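Local structure of nucleoporin NUP82 (Saccharomyces cerevisiae, 3PBP) at residues A[388-392]-A[408-413]; A[369-373]-A[383-387]; A[83-88]-A[126-130]. The protein is a structural component of the nuclear pore complex that can also dock transport factors, represented here by its N-terminal beta-propeller domain. The protein carries 1 engineered substitution. All coordinates share one frame; numbering follows the deposited sequence.

Contacts 1 and 2 are neighbours within one blade of the propeller, with centres about 10 Å apart. Contact 2 pairs strands 372-376 and 380-385, and contact 1 folds the following helix, 387-399, against the chain that leads into the next strand, 413-419. They meet where Lys-413 O lies 2.8 Å from Asn-385 N, a probable hydrogen bond that adds this last strand to the sheet. Contact 3 joins two blades on the opposite side of the chain's centre. Its centre lies about 30 Å from that of contact 2 and about 38 Å from that of contact 1, and it touches neither. Together they illustrate pairing within a blade, an insertion packed on it, and packing between blades.

Contact 1: residues A[388-392]-A[408-413]; sequences SWAST and LKFESK
Ser-388, in the first turn of helix 387-399, meets the aliphatic chain of Lys-413, which runs extended past its hydroxyl. Trp-389 comes next and carries most of the contact. With CG placed between the backbone N and the carbonyl carbon (chi1 49°), its indole turns toward 408-413. There Phe-410 presents an edge to the indole face in an offset edge-to-face pair, the planes 81° apart and the centroid of the five-membered ring 5.5 Å from that of Phe-410. Phe-410 CD1 approaches Trp-389 CB to 3.4 Å, and Phe-410 CA adds a CH-pi contact over the five-membered ring. At the indole edge, Trp-389 NE1 gives a weak hydrogen bond to Ser-412 OG (3.3 Å), a hydroxyl also bonded to Glu-352, while Glu-411 O lies in the ring plane, 3.7 Å from Trp-389 CD1. One turn further on, Thr-392 CG2 meets Leu-408 CD1 tip to tip at 3.4 Å. Phe-410, the centre of an inverse gamma turn, also packs on an aromatic side chain of another protein's chain, so the loop belongs partly to an interface. The arrangement is that of a helical insertion between two adjacent antiparallel strands of a propeller blade, folded back on the returning loop.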
loop_
_atom_site.group_PDB
_atom_site.type_symbol
_atom_site.label_atom_id
_atom_site.label_comp_id
_atom_site.label_asym_id
_atom_site.label_seq_id
_atom_site.Cartn_x
_atom_site.Cartn_y
_atom_site.Cartn_z
ATOM N N SER A 388 26.360 1.495 -6.391
ATOM C CA SER A 388 27.712 1.616 -5.850
ATOM C C SER A 388 27.795 0.641 -4.693
ATOM O O SER A 388 28.723 -0.163 -4.604
ATOM C CB SER A 388 27.957 3.037 -5.328
ATOM O OG SER A 388 27.334 4.011 -6.158
ATOM N N TRP A 389 26.800 0.714 -3.813
ATOM C CA TRP A 389 26.738 -0.152 -2.644
ATOM C C TRP A 389 25.754 -1.302 -2.772
ATOM O O TRP A 389 25.992 -2.388 -2.246
ATOM C CB TRP A 389 26.393 0.663 -1.394
ATOM C CG TRP A 389 25.219 1.585 -1.541
ATOM C CD1 TRP A 389 25.253 2.898 -1.899
ATOM C CD2 TRP A 389 23.843 1.282 -1.258
ATOM N NE1 TRP A 389 23.989 3.440 -1.848
ATOM C CE2 TRP A 389 23.104 2.469 -1.458
ATOM C CE3 TRP A 389 23.162 0.122 -0.853
ATOM C CZ2 TRP A 389 21.718 2.530 -1.265
ATOM C CZ3 TRP A 389 21.785 0.187 -0.661
ATOM C CH2 TRP A 389 21.081 1.382 -0.868
ATOM N N ALA A 390 24.653 -1.066 -3.475
ATOM C CA ALA A 390 23.623 -2.088 -3.642
ATOM C C ALA A 390 24.134 -3.387 -4.243
ATOM O O ALA A 390 23.708 -4.464 -3.842
ATOM C CB ALA A 390 22.490 -1.548 -4.481
ATOM N N SER A 391 25.045 -3.283 -5.206
ATOM C CA SER A 391 25.598 -4.460 -5.862
ATOM C C SER A 391 26.361 -5.337 -4.880
ATOM O O SER A 391 26.330 -6.561 -4.971
ATOM C CB SER A 391 26.509 -4.041 -7.014
ATOM O OG SER A 391 27.515 -3.157 -6.566
ATOM N N THR A 392 27.045 -4.705 -3.936
ATOM C CA THR A 392 27.805 -5.430 -2.927
ATOM C C THR A 392 26.850 -6.016 -1.898
ATOM O O THR A 392 27.050 -7.134 -1.404
ATOM C CB THR A 392 28.766 -4.501 -2.194
ATOM O OG1 THR A 392 29.600 -3.834 -3.147
ATOM C CG2 THR A 392 29.620 -5.287 -1.221
ATOM N N LEU A 408 32.480 0.004 3.146
ATOM C CA LEU A 408 31.601 0.555 2.115
ATOM C C LEU A 408 30.901 1.829 2.548
ATOM O O LEU A 408 30.313 1.892 3.625
ATOM C CB LEU A 408 30.524 -0.451 1.703
ATOM C CG LEU A 408 30.919 -1.712 0.941
ATOM C CD1 LEU A 408 29.655 -2.311 0.331
ATOM C CD2 LEU A 408 31.931 -1.385 -0.152
ATOM N N LYS A 409 30.977 2.852 1.710
ATOM C CA LYS A 409 30.301 4.092 2.015
ATOM C C LYS A 409 28.998 4.036 1.250
ATOM O O LYS A 409 28.977 3.911 0.022
ATOM C CB LYS A 409 31.140 5.301 1.597
ATOM C CG LYS A 409 32.338 5.517 2.513
ATOM C CD LYS A 409 32.512 6.975 2.899
ATOM C CE LYS A 409 33.487 7.105 4.063
ATOM N NZ LYS A 409 33.698 8.524 4.482
ATOM N N PHE A 410 27.905 4.096 1.995
ATOM C CA PHE A 410 26.585 4.032 1.408
ATOM C C PHE A 410 26.116 5.394 0.931
ATOM O O PHE A 410 25.230 6.007 1.514
ATOM C CB PHE A 410 25.623 3.409 2.419
ATOM C CG PHE A 410 26.023 2.018 2.826
ATOM C CD1 PHE A 410 25.924 0.968 1.924
ATOM C CD2 PHE A 410 26.570 1.770 4.075
ATOM C CE1 PHE A 410 26.366 -0.305 2.253
ATOM C CE2 PHE A 410 27.016 0.502 4.415
ATOM C CZ PHE A 410 26.914 -0.539 3.500
ATOM N N GLU A 411 26.747 5.856 -0.142
ATOM C CA GLU A 411 26.422 7.132 -0.765
ATOM C C GLU A 411 25.992 6.838 -2.193
ATOM O O GLU A 411 26.681 6.128 -2.923
ATOM C CB GLU A 411 27.643 8.044 -0.782
ATOM C CG GLU A 411 28.197 8.348 0.600
ATOM C CD GLU A 411 29.409 9.271 0.567
ATOM O OE1 GLU A 411 30.493 8.829 0.109
ATOM O OE2 GLU A 411 29.267 10.442 1.000
ATOM N N SER A 412 24.848 7.374 -2.589
ATOM C CA SER A 412 24.343 7.144 -3.930
ATOM C C SER A 412 24.801 8.256 -4.853
ATOM O O SER A 412 24.933 9.401 -4.432
ATOM C CB SER A 412 22.813 7.084 -3.918
ATOM O OG SER A 412 22.356 6.040 -3.080
ATOM N N LYS A 413 25.052 7.910 -6.113
ATOM C CA LYS A 413 25.477 8.887 -7.106
ATOM C C LYS A 413 24.250 9.632 -7.603
ATOM O O LYS A 413 23.357 9.046 -8.212
ATOM C CB LYS A 413 26.152 8.192 -8.286
ATOM C CG LYS A 413 27.326 7.315 -7.907
ATOM C CD LYS A 413 27.707 6.395 -9.058
ATOM C CE LYS A 413 28.671 5.308 -8.603
ATOM N NZ LYS A 413 28.821 4.252 -9.647
#

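Contact 2: residues A[369-373]-A[383-387]; sequences QLGKL and QVNFM
Leu-373 and Val-384 form the tight end of the contact, an antiparallel hydrogen-bonded pair in which Leu-373 N reaches Val-384 O at 2.9 Å and Val-384 N returns to Leu-373 O at 2.8 Å. Lys-372 and Asn-385 follow as a non-hydrogen-bonded pair, where Lys-372 CA turns its hydrogen to Val-384 O. Beyond the strands the pairing is prolonged by Phe-386 N, which bonds almost head-on to Gly-371 O (3.0 Å). The same oxygen sits over one face of the Phe-386 ring, 3.5 Å from Phe-386 CD1 and toward the rim. Gly-371 takes a positive phi of 46°, and the absence of a side chain lets selenomethionine Met-387 fold over it, Met-387 CG lying 3.8 Å from Gly-371 CA. The chain of Met-387 bends at chi2 and chi3, bringing SE alongside Leu-370 CB at 4.2 Å; this partly exposed margin is looser than the ladder. On the face that carries Lys-372 and Asn-385 the two side chains lie side by side, pointing the same way, and the extended lysine passes Gln-383 before Lys-372 NZ bonds to Gln-369 OE1 at 3.1 Å, from above the amide plane. Asn-385 OD1 accepts from Met-387 N at 3.2 Å, an Asx turn that leads out of the strand into helix 387-399. The chemistry implies that the hairpin's register rests on main-chain bonds, while Asn-385 OD1, through the Asx turn, probably steadies the step into that helix.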
loop_
_atom_site.group_PDB
_atom_site.type_symbol
_atom_site.label_atom_id
_atom_site.label_comp_id
_atom_site.label_asym_id
_atom_site.label_seq_id
_atom_site.Cartn_x
_atom_site.Cartn_y
_atom_site.Cartn_z
ATOM N N GLN A 369 16.534 -1.050 -15.437
ATOM C CA GLN A 369 17.726 -0.569 -14.738
ATOM C C GLN A 369 17.702 -0.792 -13.240
ATOM O O GLN A 369 16.970 -0.112 -12.530
ATOM C CB GLN A 369 17.920 0.918 -14.999
ATOM C CG GLN A 369 17.939 1.293 -16.464
ATOM C CD GLN A 369 18.861 2.461 -16.734
ATOM O OE1 GLN A 369 19.998 2.278 -17.188
ATOM N NE2 GLN A 369 18.386 3.676 -16.436
ATOM N N LEU A 370 18.518 -1.726 -12.763
ATOM C CA LEU A 370 18.585 -2.035 -11.340
ATOM C C LEU A 370 19.194 -0.894 -10.540
ATOM O O LEU A 370 19.933 -0.073 -11.075
ATOM C CB LEU A 370 19.429 -3.288 -11.106
ATOM C CG LEU A 370 19.015 -4.602 -11.770
ATOM C CD1 LEU A 370 19.833 -5.708 -11.157
ATOM C CD2 LEU A 370 17.532 -4.888 -11.556
ATOM N N GLY A 371 18.876 -0.855 -9.253
ATOM C CA GLY A 371 19.414 0.163 -8.366
ATOM C C GLY A 371 19.411 1.613 -8.804
ATOM O O GLY A 371 20.224 2.396 -8.310
ATOM N N LYS A 372 18.520 1.979 -9.718
ATOM C CA LYS A 372 18.437 3.360 -10.182
ATOM C C LYS A 372 17.019 3.869 -10.014
ATOM O O LYS A 372 16.052 3.173 -10.316
ATOM C CB LYS A 372 18.840 3.481 -11.650
ATOM C CG LYS A 372 20.292 3.134 -11.943
ATOM C CD LYS A 372 20.612 3.347 -13.419
ATOM C CE LYS A 372 22.003 2.847 -13.778
ATOM N NZ LYS A 372 22.268 3.071 -15.229
ATOM N N LEU A 373 16.897 5.100 -9.548
ATOM C CA LEU A 373 15.599 5.691 -9.319
ATOM C C LEU A 373 15.550 7.095 -9.899
ATOM O O LEU A 373 16.490 7.868 -9.746
ATOM C CB LEU A 373 15.342 5.733 -7.814
ATOM C CG LEU A 373 14.221 6.621 -7.298
ATOM C CD1 LEU A 373 12.894 6.017 -7.654
ATOM C CD2 LEU A 373 14.351 6.774 -5.801
ATOM N N GLN A 383 18.566 11.458 -11.180
ATOM C CA GLN A 383 18.632 10.014 -11.101
ATOM C C GLN A 383 19.544 9.606 -9.963
ATOM O O GLN A 383 20.747 9.861 -9.993
ATOM C CB GLN A 383 19.160 9.396 -12.393
ATOM C CG GLN A 383 19.114 7.873 -12.346
ATOM C CD GLN A 383 20.044 7.213 -13.333
ATOM O OE1 GLN A 383 19.609 6.647 -14.346
ATOM N NE2 GLN A 383 21.339 7.276 -13.046
ATOM N N VAL A 384 18.958 8.985 -8.950
ATOM C CA VAL A 384 19.714 8.511 -7.814
ATOM C C VAL A 384 20.209 7.128 -8.220
ATOM O O VAL A 384 19.420 6.270 -8.604
ATOM C CB VAL A 384 18.818 8.410 -6.577
ATOM C CG1 VAL A 384 19.628 7.973 -5.383
ATOM C CG2 VAL A 384 18.167 9.741 -6.316
ATOM N N ASN A 385 21.517 6.918 -8.163
ATOM C CA ASN A 385 22.080 5.632 -8.538
ATOM C C ASN A 385 22.782 5.005 -7.351
ATOM O O ASN A 385 23.870 5.435 -6.980
ATOM C CB ASN A 385 23.074 5.816 -9.684
ATOM C CG ASN A 385 23.654 4.504 -10.168
ATOM O OD1 ASN A 385 24.283 3.764 -9.406
ATOM N ND2 ASN A 385 23.448 4.206 -11.447
ATOM N N PHE A 386 22.177 3.985 -6.752
ATOM C CA PHE A 386 22.806 3.355 -5.607
ATOM C C PHE A 386 23.378 1.966 -5.827
ATOM O O PHE A 386 23.438 1.157 -4.900
ATOM C CB PHE A 386 21.869 3.358 -4.399
ATOM C CG PHE A 386 20.412 3.260 -4.737
ATOM C CD1 PHE A 386 19.804 2.032 -4.901
ATOM C CD2 PHE A 386 19.636 4.405 -4.838
ATOM C CE1 PHE A 386 18.442 1.942 -5.154
ATOM C CE2 PHE A 386 18.277 4.325 -5.094
ATOM C CZ PHE A 386 17.679 3.087 -5.249
HETATM N N MSE A 387 23.826 1.701 -7.050
HETATM C CA MSE A 387 24.427 0.412 -7.373
HETATM C C MSE A 387 25.865 0.351 -6.868
HETATM O O MSE A 387 26.507 -0.700 -6.917
HETATM C CB MSE A 387 24.393 0.163 -8.884
HETATM C CG MSE A 387 23.060 -0.368 -9.382
HETATM SE SE MSE A 387 22.537 -2.045 -8.501
HETATM C CE MSE A 387 23.440 -3.316 -9.664
#

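Contact 3: residues A[83-88]-A[126-130]; sequences FNDNEI and SIKKV
Asn-84 OD1 is gripped by two backbone amides, Asn-86 N at 2.8 Å from well above the amide plane and Glu-87 N at 2.6 Å nearly in line with the side-chain carbonyl. This Asx turn leaves the main chain of the bend to face 126-130: Asn-84 O rests 3.4 Å from Ile-127 CB, and Asp-85 O accepts from Ile-127 N at 2.8 Å, the donor tilted 34° from the carbonyl plane. Asp-85 CA returns a CA-H...O contact to Ile-127 O. The bend joins strands 79-83 and 87-92 of one sheet, whereas 127-132 is the edge strand of the next, so the contact lies between consecutive blades of the beta-propeller and the bond from Ile-127 ties their ends together. Next to the bend the interface is apolar. Phe-83 CG sits between its backbone N and carbonyl carbon (chi1 66°), which lays the ring flat against Val-130; CG2 of Val-130 stands over the ring centre, 3.6 Å from the centroid, in a CH-pi contact, and Ile-127 CG2 comes in obliquely. With an alanine at Phe-83, Val-130 CG2 is likely to lose the surface it rests on, opening a gap between the blades beside Ile-127. Ile-88 packs on the same two residues, its CG1 3.5 Å from Ile-127 CD1 and its own CD1 3.9 Å from Val-130 CG2. A classic beta bulge, in which Lys-128 and Lys-129 both oppose Leu-145, turns both lysines away from the bend, and Lys-129 makes a salt bridge to Asp-184.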
loop_
_atom_site.group_PDB
_atom_site.type_symbol
_atom_site.label_atom_id
_atom_site.label_comp_id
_atom_site.label_asym_id
_atom_site.label_seq_id
_atom_site.Cartn_x
_atom_site.Cartn_y
_atom_site.Cartn_z
ATOM N N PHE A 83 -7.644 6.515 -16.660
ATOM C CA PHE A 83 -8.591 6.823 -15.597
ATOM C C PHE A 83 -8.505 8.235 -15.038
ATOM O O PHE A 83 -7.515 8.942 -15.216
ATOM C CB PHE A 83 -8.401 5.846 -14.431
ATOM C CG PHE A 83 -7.073 5.996 -13.729
ATOM C CD1 PHE A 83 -5.917 5.409 -14.248
ATOM C CD2 PHE A 83 -6.966 6.750 -12.564
ATOM C CE1 PHE A 83 -4.669 5.571 -13.612
ATOM C CE2 PHE A 83 -5.729 6.922 -11.922
ATOM C CZ PHE A 83 -4.582 6.332 -12.447
ATOM N N ASN A 84 -9.571 8.627 -14.354
ATOM C CA ASN A 84 -9.635 9.917 -13.699
ATOM C C ASN A 84 -10.222 9.649 -12.314
ATOM O O ASN A 84 -10.198 8.511 -11.833
ATOM C CB ASN A 84 -10.497 10.911 -14.493
ATOM C CG ASN A 84 -11.939 10.438 -14.699
ATOM O OD1 ASN A 84 -12.351 9.371 -14.222
ATOM N ND2 ASN A 84 -12.716 11.248 -15.418
ATOM N N ASP A 85 -10.750 10.674 -11.662
ATOM C CA ASP A 85 -11.299 10.476 -10.326
ATOM C C ASP A 85 -12.647 9.756 -10.342
ATOM O O ASP A 85 -13.154 9.342 -9.295
ATOM C CB ASP A 85 -11.448 11.827 -9.636
ATOM C CG ASP A 85 -12.377 12.762 -10.388
ATOM O OD1 ASP A 85 -12.166 12.979 -11.608
ATOM O OD2 ASP A 85 -13.322 13.285 -9.755
ATOM N N ASN A 86 -13.207 9.566 -11.532
ATOM C CA ASN A 86 -14.511 8.961 -11.608
ATOM C C ASN A 86 -14.620 7.636 -12.330
ATOM O O ASN A 86 -15.408 6.782 -11.935
ATOM C CB ASN A 86 -15.474 9.985 -12.227
ATOM C CG ASN A 86 -16.886 9.439 -12.392
ATOM O OD1 ASN A 86 -17.175 8.697 -13.344
ATOM N ND2 ASN A 86 -17.771 9.790 -11.458
ATOM N N GLU A 87 -13.845 7.454 -13.390
ATOM C CA GLU A 87 -13.936 6.210 -14.133
ATOM C C GLU A 87 -12.595 5.612 -14.558
ATOM O O GLU A 87 -11.560 6.282 -14.532
ATOM C CB GLU A 87 -14.840 6.423 -15.350
ATOM C CG GLU A 87 -14.335 7.469 -16.335
ATOM C CD GLU A 87 -15.386 7.826 -17.383
ATOM O OE1 GLU A 87 -16.224 6.946 -17.704
ATOM O OE2 GLU A 87 -15.366 8.979 -17.889
ATOM N N ILE A 88 -12.643 4.341 -14.951
ATOM C CA ILE A 88 -11.469 3.590 -15.383
ATOM C C ILE A 88 -11.730 2.854 -16.706
ATOM O O ILE A 88 -12.769 2.202 -16.873
ATOM C CB ILE A 88 -11.083 2.504 -14.327
ATOM C CG1 ILE A 88 -10.787 3.152 -12.972
ATOM C CG2 ILE A 88 -9.877 1.699 -14.813
ATOM C CD1 ILE A 88 -10.590 2.145 -11.832
ATOM N N SER A 126 -14.201 8.920 -4.678
ATOM C CA SER A 126 -13.529 9.001 -5.960
ATOM C C SER A 126 -12.175 8.304 -6.004
ATOM O O SER A 126 -11.542 8.052 -4.975
ATOM C CB SER A 126 -13.386 10.462 -6.379
ATOM O OG SER A 126 -12.870 11.234 -5.322
ATOM N N ILE A 127 -11.747 7.992 -7.223
ATOM C CA ILE A 127 -10.487 7.306 -7.469
ATOM C C ILE A 127 -9.277 8.220 -7.279
ATOM O O ILE A 127 -9.232 9.336 -7.800
ATOM C CB ILE A 127 -10.471 6.728 -8.901
ATOM C CG1 ILE A 127 -11.626 5.735 -9.057
ATOM C CG2 ILE A 127 -9.132 6.061 -9.192
ATOM C CD1 ILE A 127 -11.856 5.310 -10.470
ATOM N N LYS A 128 -8.296 7.721 -6.531
ATOM C CA LYS A 128 -7.080 8.467 -6.273
ATOM C C LYS A 128 -5.914 7.899 -7.096
ATOM O O LYS A 128 -5.135 8.652 -7.701
ATOM C CB LYS A 128 -6.757 8.419 -4.778
ATOM C CG LYS A 128 -5.612 9.326 -4.369
ATOM C CD LYS A 128 -5.399 9.319 -2.863
ATOM C CE LYS A 128 -4.265 10.271 -2.483
ATOM N NZ LYS A 128 -4.121 10.439 -1.009
ATOM N N LYS A 129 -5.803 6.572 -7.130
ATOM C CA LYS A 129 -4.729 5.935 -7.877
ATOM C C LYS A 129 -5.094 4.531 -8.345
ATOM O O LYS A 129 -5.876 3.834 -7.693
ATOM C CB LYS A 129 -3.457 5.875 -7.029
ATOM C CG LYS A 129 -2.245 5.508 -7.842
ATOM C CD LYS A 129 -0.974 5.466 -7.028
ATOM C CE LYS A 129 0.221 5.254 -7.966
ATOM N NZ LYS A 129 1.555 5.272 -7.301
ATOM N N VAL A 130 -4.515 4.133 -9.481
ATOM C CA VAL A 130 -4.733 2.810 -10.071
ATOM C C VAL A 130 -3.416 2.165 -10.475
ATOM O O VAL A 130 -2.534 2.815 -11.007
ATOM C CB VAL A 130 -5.620 2.891 -11.322
ATOM C CG1 VAL A 130 -5.768 1.499 -11.949
ATOM C CG2 VAL A 130 -6.973 3.457 -10.953
#